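Local atomic coordinates of polymerase X (Deinococcus radiodurans, PDB entry 2W9M), a protein that probably catalyses template-directed DNA synthesis from deoxyribonucleoside triphosphates in DNA repair, and carries a zinc-binding PHP domain. Residues Phe431-Asp434 / Ala435-Thr439. Numbering follows the deposited sequence.
Sequences FTLD and AARQT
Leu433 CD2 sits over one face of the Arg437 guanidinium, toward its rim, 4.0 Å from Arg437 NH1. The Arg437 chain bends at chi2 and chi3 (-94° and -99°), which turns the guanidinium back over the leucine. The same side chain also touches Asp406. The Asp434 carboxylate is steeply turned from the guanidinium, with their planes 76° apart. It meets the aliphatic base of the arginine instead: Asp434 OD2 is 3.7 Å from Arg437 CB. Asp434 OD2 and Arg437 NE are 5.1 Å apart, so the opposite charges are near but do not touch.

Gln438 turns its amide back over the loop. Its NE2 is 3.8 Å from Leu433 CB and donates to the backbone O of Asn430. A water joins Gln438 NE2 to Leu433 O, at 2.8 Å from each. Gln438 OE1 accepts a hydrogen bond from Arg441 NH1, so both polar atoms of this buried side chain have partners. Gln438 N donates to Asp434 O over 3.0 Å, starting the helical bonding.

The Phe431 ring meets Tyr468 edge-to-face. Asp434 occupies the N-cap position of helix 435-446. The loop from strand 422-426 to this helix passes the PHP-domain zinc ligands His428 and His456 at its Phe431 end.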
loop_
_atom_site.group_PDB
_atom_site.type_symbol
_atom_site.label_atom_id
_atom_site.label_comp_id
_atom_site.label_asym_id
_atom_site.label_seq_id
_atom_site.Cartn_x
_atom_site.Cartn_y
_atom_site.Cartn_z
ATOM N N PHE A 431 -0.185 -18.053 -7.214
ATOM C CA PHE A 431 -1.397 -17.247 -7.137
ATOM C C PHE A 431 -2.562 -17.874 -7.899
ATOM O O PHE A 431 -3.691 -17.386 -7.832
ATOM C CB PHE A 431 -1.132 -15.833 -7.661
ATOM C CG PHE A 431 -0.388 -14.958 -6.694
ATOM C CD1 PHE A 431 0.876 -15.308 -6.250
ATOM C CD2 PHE A 431 -0.953 -13.781 -6.232
ATOM C CE1 PHE A 431 1.560 -14.501 -5.360
ATOM C CE2 PHE A 431 -0.273 -12.972 -5.343
ATOM C CZ PHE A 431 0.984 -13.333 -4.905
ATOM N N THR A 432 -2.290 -18.957 -8.619
ATOM C CA THR A 432 -3.309 -19.551 -9.480
ATOM C C THR A 432 -3.821 -20.918 -9.011
ATOM O O THR A 432 -4.532 -21.606 -9.745
ATOM C CB THR A 432 -2.837 -19.628 -10.947
ATOM O OG1 THR A 432 -1.481 -20.090 -10.994
ATOM C CG2 THR A 432 -2.918 -18.255 -11.598
ATOM N N LEU A 433 -3.466 -21.307 -7.793
ATOM C CA LEU A 433 -4.069 -22.482 -7.183
ATOM C C LEU A 433 -5.586 -22.309 -7.161
ATOM O O LEU A 433 -6.085 -21.190 -7.035
ATOM C CB LEU A 433 -3.549 -22.674 -5.760
ATOM C CG LEU A 433 -2.339 -23.577 -5.514
ATOM C CD1 LEU A 433 -1.190 -23.245 -6.449
ATOM C CD2 LEU A 433 -1.906 -23.463 -4.058
ATOM N N ASP A 434 -6.321 -23.410 -7.286
ATOM C CA ASP A 434 -7.777 -23.351 -7.188
ATOM C C ASP A 434 -8.201 -22.890 -5.795
ATOM O O ASP A 434 -7.450 -23.043 -4.833
ATOM C CB ASP A 434 -8.409 -24.706 -7.523
ATOM C CG ASP A 434 -7.668 -25.871 -6.893
ATOM O OD1 ASP A 434 -8.290 -26.609 -6.095
ATOM O OD2 ASP A 434 -6.465 -26.048 -7.192
ATOM N N ALA A 435 -9.404 -22.327 -5.696
ATOM C CA ALA A 435 -9.883 -21.755 -4.443
ATOM C C ALA A 435 -9.721 -22.686 -3.239
ATOM O O ALA A 435 -9.211 -22.276 -2.196
ATOM C CB ALA A 435 -11.330 -21.310 -4.581
ATOM N N ALA A 436 -10.153 -23.935 -3.382
ATOM C CA ALA A 436 -10.143 -24.878 -2.263
ATOM C C ALA A 436 -8.731 -25.243 -1.796
ATOM O O ALA A 436 -8.492 -25.436 -0.602
ATOM C CB ALA A 436 -10.935 -26.130 -2.614
ATOM N N ARG A 437 -7.799 -25.342 -2.737
ATOM C CA ARG A 437 -6.405 -25.596 -2.390
ATOM C C ARG A 437 -5.762 -24.386 -1.713
ATOM O O ARG A 437 -4.975 -24.529 -0.776
ATOM C CB ARG A 437 -5.609 -26.009 -3.629
ATOM C CG ARG A 437 -5.307 -27.499 -3.699
ATOM C CD ARG A 437 -3.938 -27.800 -3.100
ATOM N NE ARG A 437 -2.911 -27.944 -4.132
ATOM C CZ ARG A 437 -1.626 -27.639 -3.965
ATOM N NH1 ARG A 437 -1.207 -27.148 -2.805
ATOM N NH2 ARG A 437 -0.764 -27.811 -4.961
ATOM N N GLN A 438 -6.110 -23.195 -2.190
ATOM C CA GLN A 438 -5.555 -21.956 -1.665
ATOM C C GLN A 438 -6.046 -21.697 -0.243
ATOM O O GLN A 438 -5.278 -21.280 0.625
ATOM C CB GLN A 438 -5.934 -20.782 -2.570
ATOM C CG GLN A 438 -5.161 -19.505 -2.283
ATOM C CD GLN A 438 -3.772 -19.520 -2.887
ATOM O OE1 GLN A 438 -2.788 -19.797 -2.202
ATOM N NE2 GLN A 438 -3.684 -19.230 -4.180
ATOM N N THR A 439 -7.332 -21.940 -0.016
ATOM C CA THR A 439 -7.920 -21.773 1.306
ATOM C C THR A 439 -7.272 -22.707 2.329
ATOM O O THR A 439 -6.916 -22.282 3.430
ATOM C CB THR A 439 -9.439 -22.026 1.277
ATOM O OG1 THR A 439 -10.066 -21.047 0.441
ATOM C CG2 THR A 439 -10.025 -21.938 2.679
HETATM O O HOH W 1 -6.048 -18.772 -5.694
#